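Local coordinates for protein malic enzyme (Entamoeba histolytica, PDB 3NV9) that probably catalyses the oxidative decarboxylation of malate to pyruvate with NAD or NADP as acceptor, as malic enzymes do, and forms a deeply entangled dimer, at residues N91-V96 and F162-L167; F154-Q159 and R183-I188. One frame throughout, in Å; residues are numbered along the deposited sequence.

Contact 1 (N91-V96 and F162-L167)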
loop_
_atom_site.group_PDB
_atom_site.type_symbol
_atom_site.label_atom_id
_atom_site.label_comp_id
_atom_site.label_asym_id
_atom_site.label_seq_id
_atom_site.Cartn_x
_atom_site.Cartn_y
_atom_site.Cartn_z
ATOM N N ASN A 91 2.414 4.755 10.915
ATOM C CA ASN A 91 1.092 4.123 11.114
ATOM C C ASN A 91 0.754 3.094 9.998
ATOM O O ASN A 91 -0.414 2.776 9.787
ATOM C CB ASN A 91 0.026 5.242 11.283
ATOM C CG ASN A 91 -1.346 4.742 11.828
ATOM O OD1 ASN A 91 -2.389 5.078 11.252
ATOM N ND2 ASN A 91 -1.344 3.967 12.899
ATOM N N PHE A 92 1.784 2.534 9.322
ATOM C CA PHE A 92 1.589 1.763 8.045
ATOM C C PHE A 92 1.875 0.292 8.288
ATOM O O PHE A 92 3.004 -0.080 8.709
ATOM C CB PHE A 92 2.510 2.310 6.909
ATOM C CG PHE A 92 2.067 1.980 5.478
ATOM C CD1 PHE A 92 0.703 1.764 5.149
ATOM C CD2 PHE A 92 3.007 1.992 4.438
ATOM C CE1 PHE A 92 0.297 1.512 3.802
ATOM C CE2 PHE A 92 2.633 1.740 3.090
ATOM C CZ PHE A 92 1.271 1.484 2.769
ATOM N N VAL A 93 0.868 -0.545 8.025
ATOM C CA VAL A 93 0.960 -1.967 8.246
ATOM C C VAL A 93 0.867 -2.707 6.922
ATOM O O VAL A 93 0.012 -2.350 6.104
ATOM C CB VAL A 93 -0.088 -2.462 9.235
ATOM C CG1 VAL A 93 -0.120 -3.991 9.265
ATOM C CG2 VAL A 93 0.248 -1.881 10.684
ATOM N N GLY A 94 1.783 -3.668 6.679
ATOM C CA GLY A 94 1.697 -4.531 5.488
ATOM C C GLY A 94 1.057 -5.868 5.809
ATOM O O GLY A 94 1.472 -6.523 6.735
ATOM N N VAL A 95 0.010 -6.234 5.093
ATOM C CA VAL A 95 -0.684 -7.487 5.354
ATOM C C VAL A 95 -0.064 -8.419 4.330
ATOM O O VAL A 95 -0.450 -8.387 3.161
ATOM C CB VAL A 95 -2.249 -7.346 5.120
ATOM C CG1 VAL A 95 -3.057 -8.589 5.529
ATOM C CG2 VAL A 95 -2.814 -6.156 5.953
ATOM N N VAL A 96 0.927 -9.183 4.765
ATOM C CA VAL A 96 1.791 -9.986 3.904
ATOM C C VAL A 96 1.295 -11.425 3.927
ATOM O O VAL A 96 1.101 -12.016 4.986
ATOM C CB VAL A 96 3.312 -9.873 4.333
ATOM C CG1 VAL A 96 4.237 -10.795 3.476
ATOM C CG2 VAL A 96 3.763 -8.447 4.197
ATOM N N PHE A 162 7.370 0.082 6.186
ATOM C CA PHE A 162 6.285 -0.198 7.145
ATOM C C PHE A 162 6.666 0.016 8.605
ATOM O O PHE A 162 7.857 -0.015 8.964
ATOM C CB PHE A 162 5.722 -1.629 6.971
ATOM C CG PHE A 162 5.002 -1.842 5.682
ATOM C CD1 PHE A 162 3.684 -1.398 5.515
ATOM C CD2 PHE A 162 5.627 -2.466 4.625
ATOM C CE1 PHE A 162 3.040 -1.588 4.321
ATOM C CE2 PHE A 162 4.985 -2.662 3.416
ATOM C CZ PHE A 162 3.683 -2.212 3.257
ATOM N N GLY A 163 5.628 0.208 9.423
ATOM C CA GLY A 163 5.749 0.414 10.848
ATOM C C GLY A 163 5.518 -0.892 11.527
ATOM O O GLY A 163 5.916 -1.046 12.677
ATOM N N ALA A 164 4.819 -1.823 10.848
ATOM C CA ALA A 164 4.788 -3.214 11.278
ATOM C C ALA A 164 4.455 -4.156 10.135
ATOM O O ALA A 164 3.970 -3.712 9.090
ATOM C CB ALA A 164 3.781 -3.409 12.390
ATOM N N ILE A 165 4.670 -5.458 10.351
ATOM C CA ILE A 165 4.254 -6.418 9.380
ATOM C C ILE A 165 3.256 -7.382 9.968
ATOM O O ILE A 165 3.479 -7.941 11.040
ATOM C CB ILE A 165 5.428 -7.306 8.810
ATOM C CG1 ILE A 165 6.483 -6.466 8.111
ATOM C CG2 ILE A 165 4.838 -8.459 7.954
ATOM C CD1 ILE A 165 5.975 -5.684 6.982
ATOM N N ASN A 166 2.171 -7.596 9.227
ATOM C CA ASN A 166 1.115 -8.463 9.684
ATOM C C ASN A 166 1.024 -9.651 8.743
ATOM O O ASN A 166 0.302 -9.619 7.731
ATOM C CB ASN A 166 -0.182 -7.625 9.784
ATOM C CG ASN A 166 -1.417 -8.462 10.046
ATOM O OD1 ASN A 166 -2.136 -8.802 9.090
ATOM N ND2 ASN A 166 -1.692 -8.787 11.322
ATOM N N LEU A 167 1.777 -10.698 9.060
ATOM C CA LEU A 167 1.742 -11.951 8.271
ATOM C C LEU A 167 0.365 -12.586 8.381
ATOM O O LEU A 167 -0.212 -12.638 9.460
ATOM C CB LEU A 167 2.818 -12.958 8.751
ATOM C CG LEU A 167 4.289 -12.468 8.843
ATOM C CD1 LEU A 167 5.133 -13.359 9.740
ATOM C CD2 LEU A 167 4.927 -12.367 7.429
#

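Contact 2 (F154-Q159 and R183-I188). With SO4 (sulfate ion), chain C.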
loop_
_atom_site.group_PDB
_atom_site.type_symbol
_atom_site.label_atom_id
_atom_site.label_comp_id
_atom_site.label_asym_id
_atom_site.label_seq_id
_atom_site.Cartn_x
_atom_site.Cartn_y
_atom_site.Cartn_z
ATOM N N PHE A 154 11.983 -11.290 1.248
ATOM C CA PHE A 154 11.009 -10.305 0.751
ATOM C C PHE A 154 10.672 -9.268 1.834
ATOM O O PHE A 154 10.768 -8.065 1.629
ATOM C CB PHE A 154 9.720 -10.997 0.229
ATOM C CG PHE A 154 8.700 -10.030 -0.274
ATOM C CD1 PHE A 154 8.641 -9.714 -1.611
ATOM C CD2 PHE A 154 7.803 -9.403 0.615
ATOM C CE1 PHE A 154 7.709 -8.777 -2.089
ATOM C CE2 PHE A 154 6.847 -8.457 0.156
ATOM C CZ PHE A 154 6.812 -8.132 -1.191
ATOM N N VAL A 155 10.311 -9.768 2.994
ATOM C CA VAL A 155 9.894 -8.922 4.085
ATOM C C VAL A 155 11.044 -8.053 4.572
ATOM O O VAL A 155 10.839 -6.850 4.832
ATOM C CB VAL A 155 9.251 -9.783 5.215
ATOM C CG1 VAL A 155 8.938 -8.941 6.462
ATOM C CG2 VAL A 155 8.020 -10.413 4.700
ATOM N N GLN A 156 12.245 -8.658 4.676
ATOM C CA GLN A 156 13.486 -7.919 4.992
ATOM C C GLN A 156 13.779 -6.749 4.042
ATOM O O GLN A 156 14.283 -5.698 4.458
ATOM C CB GLN A 156 14.699 -8.871 5.096
ATOM C CG GLN A 156 14.728 -9.680 6.442
ATOM C CD GLN A 156 15.744 -10.854 6.480
ATOM O OE1 GLN A 156 16.493 -11.106 5.516
ATOM N NE2 GLN A 156 15.757 -11.577 7.594
ATOM N N ARG A 157 13.417 -6.904 2.771
ATOM C CA ARG A 157 13.610 -5.818 1.817
ATOM C C ARG A 157 12.542 -4.718 1.944
ATOM O O ARG A 157 12.857 -3.523 1.786
ATOM C CB ARG A 157 13.666 -6.365 0.404
ATOM C CG ARG A 157 14.917 -7.227 0.115
ATOM C CD ARG A 157 15.112 -7.469 -1.390
ATOM N NE ARG A 157 16.129 -8.507 -1.614
ATOM C CZ ARG A 157 17.456 -8.323 -1.512
ATOM N NH1 ARG A 157 17.950 -7.117 -1.221
ATOM N NH2 ARG A 157 18.292 -9.350 -1.687
ATOM N N ILE A 158 11.304 -5.121 2.275
ATOM C CA ILE A 158 10.150 -4.213 2.243
ATOM C C ILE A 158 9.892 -3.535 3.574
ATOM O O ILE A 158 9.223 -2.523 3.622
ATOM C CB ILE A 158 8.860 -4.917 1.781
ATOM C CG1 ILE A 158 7.911 -3.935 1.067
ATOM C CG2 ILE A 158 8.183 -5.676 2.956
ATOM C CD1 ILE A 158 6.633 -4.687 0.467
ATOM N N GLN A 159 10.486 -4.082 4.634
ATOM C CA GLN A 159 10.289 -3.615 5.988
ATOM C C GLN A 159 10.470 -2.119 6.130
ATOM O O GLN A 159 9.932 -1.514 7.065
ATOM C CB GLN A 159 11.289 -4.286 6.920
ATOM C CG GLN A 159 12.632 -3.610 6.940
ATOM C CD GLN A 159 13.576 -4.319 7.882
ATOM O OE1 GLN A 159 13.535 -4.109 9.071
ATOM N NE2 GLN A 159 14.422 -5.180 7.343
ATOM N N ARG A 183 10.900 -11.911 13.093
ATOM C CA ARG A 183 10.676 -11.145 14.300
ATOM C C ARG A 183 11.998 -10.698 14.957
ATOM O O ARG A 183 12.034 -9.720 15.666
ATOM C CB ARG A 183 9.738 -11.896 15.251
ATOM C CG ARG A 183 10.377 -12.736 16.289
ATOM C CD ARG A 183 9.297 -13.573 16.916
ATOM N NE ARG A 183 8.436 -12.794 17.822
ATOM C CZ ARG A 183 8.396 -12.972 19.149
ATOM N NH1 ARG A 183 9.185 -13.896 19.702
ATOM N NH2 ARG A 183 7.574 -12.246 19.923
ATOM N N GLU A 184 13.093 -11.395 14.663
ATOM C CA GLU A 184 14.386 -11.085 15.269
ATOM C C GLU A 184 15.181 -10.200 14.375
ATOM O O GLU A 184 15.877 -9.281 14.866
ATOM C CB GLU A 184 15.145 -12.362 15.660
ATOM C CG GLU A 184 14.390 -13.169 16.747
ATOM C CD GLU A 184 14.157 -12.371 18.074
ATOM O OE1 GLU A 184 14.902 -11.381 18.358
ATOM O OE2 GLU A 184 13.221 -12.751 18.834
ATOM N N SER A 185 15.044 -10.393 13.063
ATOM C CA SER A 185 15.855 -9.588 12.152
ATOM C C SER A 185 15.342 -8.216 11.760
ATOM O O SER A 185 16.158 -7.377 11.360
ATOM C CB SER A 185 16.261 -10.367 10.884
ATOM O OG SER A 185 15.173 -11.017 10.280
ATOM N N CYS A 186 14.019 -7.987 11.783
ATOM C CA CYS A 186 13.501 -6.729 11.247
ATOM C C CYS A 186 13.520 -5.684 12.340
ATOM O O CYS A 186 13.485 -6.024 13.494
ATOM C CB CYS A 186 12.100 -6.928 10.647
ATOM S SG CYS A 186 12.105 -8.037 9.175
ATOM N N ASP A 187 13.608 -4.421 11.959
ATOM C CA ASP A 187 13.700 -3.292 12.878
ATOM C C ASP A 187 12.307 -2.706 13.251
ATOM O O ASP A 187 12.202 -1.722 13.996
ATOM C CB ASP A 187 14.654 -2.224 12.310
ATOM C CG ASP A 187 16.179 -2.617 12.474
ATOM O OD1 ASP A 187 16.554 -3.448 13.367
ATOM O OD2 ASP A 187 17.023 -2.092 11.698
ATOM N N ILE A 188 11.272 -3.343 12.710
ATOM C CA ILE A 188 9.860 -3.183 13.053
ATOM C C ILE A 188 9.309 -4.522 13.595
ATOM O O ILE A 188 9.898 -5.576 13.388
ATOM C CB ILE A 188 8.982 -2.705 11.860
ATOM C CG1 ILE A 188 9.036 -3.713 10.703
ATOM C CG2 ILE A 188 9.408 -1.318 11.434
ATOM C CD1 ILE A 188 8.211 -3.335 9.464
HETATM S S SO4 C . 8.017 -13.799 23.523
HETATM O O1 SO4 C . 8.697 -14.174 24.740
HETATM O O2 SO4 C . 8.466 -12.461 23.145
HETATM O O3 SO4 C . 8.358 -14.745 22.469
HETATM O O4 SO4 C . 6.596 -13.943 23.719
#

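Contact 1 (N91-V96 and F162-L167)
F92 opens the pairing with a ring and a carbonyl, both used by F162-L167. Its CG lies anti to the backbone N (chi1 -159°), and the ring takes F162 CE1 over one face, toward the rim, in an offset stack with centroids 4.6 Å apart and planes at 30°. Inside that stack, F92 CE2 comes within 3.6 Å of F162 CE1. The F92 carbonyl oxygen serves two donors: G163 N, at 2.7 Å and in the carbonyl plane, and, more weakly, A164 N. The same oxygen lies near the plane of the F162 ring, at its edge.

At V93 the chain turns its side chain to the face shared with A164 and N166, where CG1 rests 3.7 Å from N166 CB. G94 follows, and having no side chain it lets the F162 ring come right up to the strand: G94 CA sits over the ring face, 3.8 Å from the centroid, in a CH-pi contact. Its two backbone bonds run to different residues, G94 N to A164 O and N166 N to G94 O, the second 2.8 Å long and nearly in line with the carbonyl. V95 returns to the A164 face beside N166, and its CA makes a CA-H...O contact with N166 O. N166 O also accepts V96 N at 3.1 Å, with the donor well above the carbonyl plane. V96, on the opposite face with I165 and L167, lays CG2 against I165 CG2.

Every touching residue is buried. Helices 114-128 and 363-372 supply side chains to the V93 face, and strand 131-136 bonds to the other edge of 92-97. From V93 on, this is the regular register of neighbouring parallel strands, here the two middle ones of the four-stranded parallel sheet in the N-terminal domain of malic enzyme.

Contact 2 (F154-Q159 and R183-I188)
Q159 reaches across to C186 and D187 with an extended side chain. Its CB points toward the other segment and lies 4.1 Å from I188 CD1, the methyl that also comes to 3.5 Å from the Q159 carbonyl oxygen. With chi1 at 83°, CG stands between the backbone N and the carbonyl carbon; beyond it, CD packs near C186 CB. At the tip the amide is held at both ends. Q159 OE1 accepts D187 N at 2.9 Å in a nearly straight bond (172°), while NE2 turns back to its own helix and donates to Q156 O, within the amide plane and on a lone pair. Together the two bonds fix the amide's rotation and tie the backbone just past one helix to the last turn of the other.

Q156 adds a second link, NE2 to S185 OG at 2.8 Å, with the hydroxyl oxygen somewhat out of the plane of the Q156 amide; V181 O is also bonded to that hydroxyl. C186 SG packs loosely against Q156 CG and V155 CG1. Helix 148-158 thus packs beside the C-terminal end of helix 174-185, with V155 and I188 both touching I165 of strand 164-167, and F154 stacking on F154 of the second subunit.

In the fold
The chain alternates between the two contacts: strand 164-167 of contact 1 follows helix 148-158 and leads to helix 174-185, the two helices joined in contact 2. The centres lie 10 Å apart, and I188 and V155 bridge them. I165 CG1 is 3.8 Å from I188 CD1 and 3.9 Å from V155 CG1, so helix 148-158 and the loop after helix 174-185 pack against the sheet face that carries I165. R89 connects both, bonding to F162 O and Q159 O. The second subunit meets both as well, through I49 on F92 and through D138 and K140 on R157. A sulfate, probably from the crystallisation liquor, sits at R183, bonded to NH1 and also to D380 N.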